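Local coordinates for protein putative rhamnosidase (Streptomyces avermitilis, PDB 3W5N) that hydrolyses terminal non-reducing alpha-L-rhamnose residues from alpha-L-rhamnosides, including citrus flavonoids such as naringin and the arabinogalactan-protein gum arabic, at residues 522-527 with 572-577; 597-602 with 959-964. All coordinates share one frame; numbering follows the deposited sequence.

Contact 1: residues 522-527 with 572-577; sequences TVRLRH and YVEVTG
Neighbouring antiparallel strands of the concanavalin-like beta domain, 522-527 and 572-576, pair Arg526 with Glu574 at the middle of a salt-bridge network that also takes in Arg524. Arg524/Thr576 and Arg526/Glu574 are hydrogen-bonded pairs, alternating with the non-hydrogen-bonded pairs Leu525/Val575 and His527/Val573; the strand axes approach to 4.6 Å at 157°. On the face carrying Leu525, Val573 and Val575, Leu525 CD2 packs on Val575 CG2 at 3.8 Å, and Val511 covers this side. The other face is ionic. Arg526 grips the carboxylate side-on, NE to OE1 of Glu574 at 2.9 Å and nearly straight (176°), NH2 to OE2 of Glu574 at 2.8 Å. With its CG anti to the backbone N (chi1 178°) and the chain extended beyond, Glu574 places OE1 between the two arginines. Cutting Glu574 back to an alanine would probably leave both guanidinium groups without their shared counter-charge and freer to turn. Arg524 bends at chi3 to bring NH2 within 2.8 Å of Glu574 OE1, meeting that oxygen from the opposite face to Arg526 NE. Water 1 completes the cluster, accepting from Arg524 NE at 2.8 Å.

Contact 2: residues 597-602 with 959-964; sequences PFTFEF and TFASLH. With RAM (alpha-L-rhamnopyranose), chain E.
Thr599 O, at the loop end of one strand, is met by three groups from two residues across the contact: it accepts the Ala961 N-H at 2.8 Å, takes a CA-H...O contact from Phe960, and lies 3.2 Å from Phe960 CD1, oblique to that ring. The N-H...O hydrogen bond is nearly straight (167°), although the donor is tilted 26° from the carbonyl plane. Beyond it the two segments pair as antiparallel strands, their axes 173° apart, an edge-strand pairing that joins the start of the six-hairpin glycosidase range to the C-terminal beta domain. Glu601 and Thr959 form the hydrogen-bonded pair, with Glu601 N to Thr959 O at 2.9 Å and Thr959 N to Glu601 O at 2.9 Å. Phe600 and Phe960 form the non-hydrogen-bonded pair; directly opposed, both project from the same face of the sheet, and their side chains cross at about a right angle. The CD2 corner of the Phe600 ring rests on Phe960 CB at 3.7 Å. On the face of Glu601 and Thr959, water 2 donates to Glu601 OE1 and lies 3.0 Å from Thr959 OG1, which is also bonded to Ser968. Phe598 turns away from the pairing and lays one ring face against C1 of a bound rhamnose, 3.6 Å from CD2; this sugar, also held by Arg621 and Lys484, is away from the catalytic and calcium-binding sites. Strand 600-604 is the outermost of its sheet and borders 955-962; Phe600 also meets Tyr653 of helix 641-654 and Tyr927 of helix 923-929.

In the fold
The two contacts lie in separate sheets, with centres about 38 Å apart and nearest atoms about 19 Å apart, and contact 1 closes along the chain before contact 2 opens. Both are antiparallel and only partly buried. Contact 1 joins two interior strands of the concanavalin-like domain's sheet, 45 residues apart, and buries 547 Å² with one ionic face and one largely apolar face. Contact 2 buries 296 Å² and spans 357 residues, joining the start of the six-hairpin glycosidase range to the C-terminal domain range across the intervening, largely helical chain. Its sheet pairing is shorter, and aromatic packing against helices replaces the charged network.

Contact 1: residues 522-527 with 572-577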
loop_
_atom_site.group_PDB
_atom_site.type_symbol
_atom_site.label_atom_id
_atom_site.label_comp_id
_atom_site.label_asym_id
_atom_site.label_seq_id
_atom_site.Cartn_x
_atom_site.Cartn_y
_atom_site.Cartn_z
ATOM N N THR A 522 2.451 24.127 20.119
ATOM C CA THR A 522 2.729 22.981 19.233
ATOM C C THR A 522 2.238 21.669 19.810
ATOM O O THR A 522 2.681 21.257 20.888
ATOM C CB THR A 522 4.231 22.878 18.913
ATOM O OG1 THR A 522 4.636 24.074 18.242
ATOM C CG2 THR A 522 4.508 21.660 18.006
ATOM N N VAL A 523 1.337 21.008 19.082
ATOM C CA VAL A 523 0.815 19.691 19.480
ATOM C C VAL A 523 1.538 18.623 18.685
ATOM O O VAL A 523 1.725 18.773 17.467
ATOM C CB VAL A 523 -0.703 19.577 19.225
ATOM C CG1 VAL A 523 -1.253 18.232 19.727
ATOM C CG2 VAL A 523 -1.438 20.733 19.877
ATOM N N ARG A 524 1.976 17.575 19.381
ATOM C CA ARG A 524 2.649 16.444 18.761
ATOM C C ARG A 524 1.749 15.193 18.808
ATOM O O ARG A 524 1.167 14.870 19.846
ATOM C CB ARG A 524 3.993 16.193 19.467
ATOM C CG ARG A 524 4.817 15.091 18.839
ATOM C CD ARG A 524 6.002 14.710 19.705
ATOM N NE ARG A 524 5.596 13.831 20.806
ATOM C CZ ARG A 524 6.422 13.376 21.744
ATOM N NH1 ARG A 524 7.712 13.714 21.717
ATOM N NH2 ARG A 524 5.963 12.567 22.705
ATOM N N LEU A 525 1.631 14.507 17.668
ATOM C CA LEU A 525 0.807 13.304 17.559
ATOM C C LEU A 525 1.702 12.144 17.175
ATOM O O LEU A 525 2.248 12.133 16.078
ATOM C CB LEU A 525 -0.274 13.476 16.475
ATOM C CG LEU A 525 -1.184 14.698 16.593
ATOM C CD1 LEU A 525 -2.060 14.910 15.360
ATOM C CD2 LEU A 525 -2.067 14.585 17.830
ATOM N N ARG A 526 1.857 11.183 18.083
ATOM C CA ARG A 526 2.566 9.936 17.779
ATOM C C ARG A 526 1.540 8.821 17.639
ATOM O O ARG A 526 0.481 8.869 18.257
ATOM C CB ARG A 526 3.601 9.588 18.853
ATOM C CG ARG A 526 4.737 10.590 18.947
ATOM C CD ARG A 526 5.961 9.967 19.589
ATOM N NE ARG A 526 5.642 9.464 20.928
ATOM C CZ ARG A 526 6.231 8.414 21.489
ATOM N NH1 ARG A 526 7.173 7.756 20.821
ATOM N NH2 ARG A 526 5.873 8.019 22.711
ATOM N N HIS A 527 1.855 7.836 16.808
ATOM C CA HIS A 527 0.892 6.812 16.412
ATOM C C HIS A 527 1.491 5.438 16.694
ATOM O O HIS A 527 2.658 5.196 16.370
ATOM C CB HIS A 527 0.565 6.949 14.911
ATOM C CG HIS A 527 -0.002 8.287 14.542
ATOM N ND1 HIS A 527 0.779 9.418 14.407
ATOM C CD2 HIS A 527 -1.270 8.678 14.292
ATOM C CE1 HIS A 527 0.015 10.450 14.106
ATOM N NE2 HIS A 527 -1.235 10.029 14.031
ATOM N N TYR A 572 -3.712 3.528 18.308
ATOM C CA TYR A 572 -3.603 4.493 19.425
ATOM C C TYR A 572 -2.855 5.742 18.993
ATOM O O TYR A 572 -1.861 5.653 18.259
ATOM C CB TYR A 572 -2.852 3.842 20.593
ATOM C CG TYR A 572 -3.461 2.527 21.033
ATOM C CD1 TYR A 572 -4.516 2.509 21.956
ATOM C CD2 TYR A 572 -2.991 1.295 20.533
ATOM C CE1 TYR A 572 -5.091 1.308 22.356
ATOM C CE2 TYR A 572 -3.571 0.098 20.931
ATOM C CZ TYR A 572 -4.607 0.121 21.856
ATOM O OH TYR A 572 -5.185 -1.059 22.272
ATOM N N VAL A 573 -3.319 6.895 19.479
ATOM C CA VAL A 573 -2.685 8.200 19.199
ATOM C C VAL A 573 -2.305 8.845 20.522
ATOM O O VAL A 573 -3.163 9.041 21.388
ATOM C CB VAL A 573 -3.622 9.140 18.419
ATOM C CG1 VAL A 573 -2.910 10.449 18.050
ATOM C CG2 VAL A 573 -4.150 8.442 17.166
ATOM N N GLU A 574 -1.017 9.163 20.657
ATOM C CA GLU A 574 -0.507 9.882 21.818
ATOM C C GLU A 574 -0.433 11.362 21.477
ATOM O O GLU A 574 0.139 11.757 20.444
ATOM C CB GLU A 574 0.897 9.382 22.171
ATOM C CG GLU A 574 1.552 10.106 23.354
ATOM C CD GLU A 574 3.066 10.055 23.263
ATOM O OE1 GLU A 574 3.680 10.893 22.540
ATOM O OE2 GLU A 574 3.667 9.172 23.916
ATOM N N VAL A 575 -1.006 12.171 22.347
ATOM C CA VAL A 575 -1.120 13.604 22.117
ATOM C C VAL A 575 -0.312 14.273 23.234
ATOM O O VAL A 575 -0.578 14.029 24.421
ATOM C CB VAL A 575 -2.598 14.043 22.194
ATOM C CG1 VAL A 575 -2.715 15.555 22.063
ATOM C CG2 VAL A 575 -3.448 13.354 21.120
ATOM N N THR A 576 0.683 15.081 22.855
ATOM C CA THR A 576 1.422 15.916 23.819
ATOM C C THR A 576 1.398 17.388 23.397
ATOM O O THR A 576 1.245 17.695 22.215
ATOM C CB THR A 576 2.857 15.425 24.028
ATOM O OG1 THR A 576 3.510 15.278 22.764
ATOM C CG2 THR A 576 2.852 14.076 24.767
ATOM N N GLY A 577 1.506 18.299 24.369
ATOM C CA GLY A 577 1.501 19.738 24.072
ATOM C C GLY A 577 0.119 20.296 23.806
ATOM O O GLY A 577 -0.019 21.442 23.367
HETATM O O HOH W 1 2.993 13.047 21.222
#

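Contact 2: residues 597-602 with 959-964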
loop_
_atom_site.group_PDB
_atom_site.type_symbol
_atom_site.label_atom_id
_atom_site.label_comp_id
_atom_site.label_asym_id
_atom_site.label_seq_id
_atom_site.Cartn_x
_atom_site.Cartn_y
_atom_site.Cartn_z
ATOM N N PRO A 597 -14.690 -1.582 -3.780
ATOM C CA PRO A 597 -15.726 -2.020 -2.853
ATOM C C PRO A 597 -15.343 -3.285 -2.072
ATOM O O PRO A 597 -14.549 -4.121 -2.540
ATOM C CB PRO A 597 -16.917 -2.330 -3.770
ATOM C CG PRO A 597 -16.318 -2.617 -5.098
ATOM C CD PRO A 597 -15.107 -1.722 -5.187
ATOM N N PHE A 598 -15.933 -3.427 -0.890
ATOM C CA PHE A 598 -15.845 -4.685 -0.169
ATOM C C PHE A 598 -16.859 -5.629 -0.804
ATOM O O PHE A 598 -17.974 -5.216 -1.149
ATOM C CB PHE A 598 -16.117 -4.444 1.319
ATOM C CG PHE A 598 -15.003 -3.695 1.990
ATOM C CD1 PHE A 598 -13.901 -4.393 2.489
ATOM C CD2 PHE A 598 -15.011 -2.296 2.046
ATOM C CE1 PHE A 598 -12.840 -3.718 3.087
ATOM C CE2 PHE A 598 -13.943 -1.616 2.624
ATOM C CZ PHE A 598 -12.863 -2.331 3.141
ATOM N N THR A 599 -16.468 -6.884 -0.963
ATOM C CA THR A 599 -17.214 -7.803 -1.838
ATOM C C THR A 599 -17.606 -9.125 -1.179
ATOM O O THR A 599 -18.092 -10.048 -1.860
ATOM C CB THR A 599 -16.454 -8.093 -3.150
ATOM O OG1 THR A 599 -15.128 -8.522 -2.838
ATOM C CG2 THR A 599 -16.403 -6.827 -4.063
ATOM N N PHE A 600 -17.422 -9.229 0.136
ATOM C CA PHE A 600 -17.814 -10.449 0.839
ATOM C C PHE A 600 -18.376 -10.124 2.215
ATOM O O PHE A 600 -17.659 -9.625 3.091
ATOM C CB PHE A 600 -16.651 -11.458 0.953
ATOM C CG PHE A 600 -17.108 -12.891 1.119
ATOM C CD1 PHE A 600 -17.449 -13.398 2.373
ATOM C CD2 PHE A 600 -17.236 -13.727 0.008
ATOM C CE1 PHE A 600 -17.902 -14.711 2.515
ATOM C CE2 PHE A 600 -17.680 -15.036 0.151
ATOM C CZ PHE A 600 -18.019 -15.528 1.407
ATOM N N GLU A 601 -19.670 -10.380 2.377
ATOM C CA GLU A 601 -20.309 -10.309 3.691
ATOM C C GLU A 601 -20.372 -11.716 4.273
ATOM O O GLU A 601 -20.804 -12.637 3.590
ATOM C CB GLU A 601 -21.721 -9.786 3.558
ATOM C CG GLU A 601 -21.843 -8.303 3.277
ATOM C CD GLU A 601 -23.220 -7.797 3.661
ATOM O OE1 GLU A 601 -24.086 -8.634 4.020
ATOM O OE2 GLU A 601 -23.435 -6.564 3.610
ATOM N N PHE A 602 -19.964 -11.865 5.531
ATOM C CA PHE A 602 -19.823 -13.174 6.160
ATOM C C PHE A 602 -20.252 -13.067 7.610
ATOM O O PHE A 602 -19.716 -12.240 8.350
ATOM C CB PHE A 602 -18.361 -13.615 6.083
ATOM C CG PHE A 602 -18.067 -14.950 6.731
ATOM C CD1 PHE A 602 -18.503 -16.140 6.153
ATOM C CD2 PHE A 602 -17.301 -15.016 7.895
ATOM C CE1 PHE A 602 -18.193 -17.371 6.739
ATOM C CE2 PHE A 602 -16.992 -16.238 8.486
ATOM C CZ PHE A 602 -17.437 -17.418 7.900
ATOM N N THR A 959 -22.752 -13.198 1.447
ATOM C CA THR A 959 -22.980 -12.696 0.091
ATOM C C THR A 959 -21.643 -12.304 -0.534
ATOM O O THR A 959 -20.890 -11.501 0.048
ATOM C CB THR A 959 -23.916 -11.467 0.076
ATOM O OG1 THR A 959 -25.161 -11.805 0.693
ATOM C CG2 THR A 959 -24.192 -11.014 -1.370
ATOM N N PHE A 960 -21.355 -12.884 -1.700
ATOM C CA PHE A 960 -20.170 -12.547 -2.489
ATOM C C PHE A 960 -20.600 -11.741 -3.704
ATOM O O PHE A 960 -21.488 -12.161 -4.451
ATOM C CB PHE A 960 -19.438 -13.822 -2.923
ATOM C CG PHE A 960 -18.304 -13.580 -3.876
ATOM C CD1 PHE A 960 -17.295 -12.660 -3.573
ATOM C CD2 PHE A 960 -18.249 -14.265 -5.094
ATOM C CE1 PHE A 960 -16.240 -12.438 -4.454
ATOM C CE2 PHE A 960 -17.202 -14.037 -5.982
ATOM C CZ PHE A 960 -16.200 -13.123 -5.670
ATOM N N ALA A 961 -20.000 -10.563 -3.890
ATOM C CA ALA A 961 -20.338 -9.721 -5.032
ATOM C C ALA A 961 -19.456 -10.126 -6.214
ATOM O O ALA A 961 -18.388 -9.542 -6.453
ATOM C CB ALA A 961 -20.146 -8.260 -4.676
ATOM N N SER A 962 -19.894 -11.148 -6.943
ATOM C CA SER A 962 -19.147 -11.632 -8.097
ATOM C C SER A 962 -19.362 -10.690 -9.279
ATOM O O SER A 962 -20.288 -9.884 -9.270
ATOM C CB SER A 962 -19.603 -13.047 -8.467
ATOM O OG SER A 962 -20.691 -12.997 -9.370
ATOM N N LEU A 963 -18.534 -10.811 -10.317
ATOM C CA LEU A 963 -18.757 -10.012 -11.535
ATOM C C LEU A 963 -20.108 -10.271 -12.228
ATOM O O LEU A 963 -20.614 -9.392 -12.949
ATOM C CB LEU A 963 -17.598 -10.171 -12.544
ATOM C CG LEU A 963 -16.176 -9.907 -12.014
ATOM C CD1 LEU A 963 -15.177 -9.882 -13.171
ATOM C CD2 LEU A 963 -16.102 -8.593 -11.240
ATOM N N HIS A 964 -20.696 -11.448 -11.989
ATOM C CA HIS A 964 -22.027 -11.783 -12.540
ATOM C C HIS A 964 -23.190 -11.270 -11.682
ATOM O O HIS A 964 -24.360 -11.392 -12.071
ATOM C CB HIS A 964 -22.169 -13.298 -12.722
ATOM C CG HIS A 964 -21.120 -13.917 -13.596
ATOM N ND1 HIS A 964 -21.183 -13.883 -14.972
ATOM C CD2 HIS A 964 -20.013 -14.634 -13.289
ATOM C CE1 HIS A 964 -20.144 -14.526 -15.477
ATOM N NE2 HIS A 964 -19.414 -14.985 -14.476
HETATM C C1 RAM E . -16.369 -3.022 5.338
HETATM C C2 RAM E . -17.010 -1.644 5.478
HETATM C C3 RAM E . -18.102 -1.688 6.538
HETATM C C4 RAM E . -17.518 -2.209 7.865
HETATM C C5 RAM E . -16.837 -3.570 7.668
HETATM C C6 RAM E . -16.102 -4.082 8.909
HETATM O O1 RAM E . -17.337 -3.927 4.796
HETATM O O2 RAM E . -16.011 -0.695 5.881
HETATM O O3 RAM E . -18.612 -0.355 6.665
HETATM O O4 RAM E . -18.546 -2.315 8.854
HETATM O O5 RAM E . -15.877 -3.492 6.600
HETATM O O HOH W 2 -25.206 -11.702 3.682
#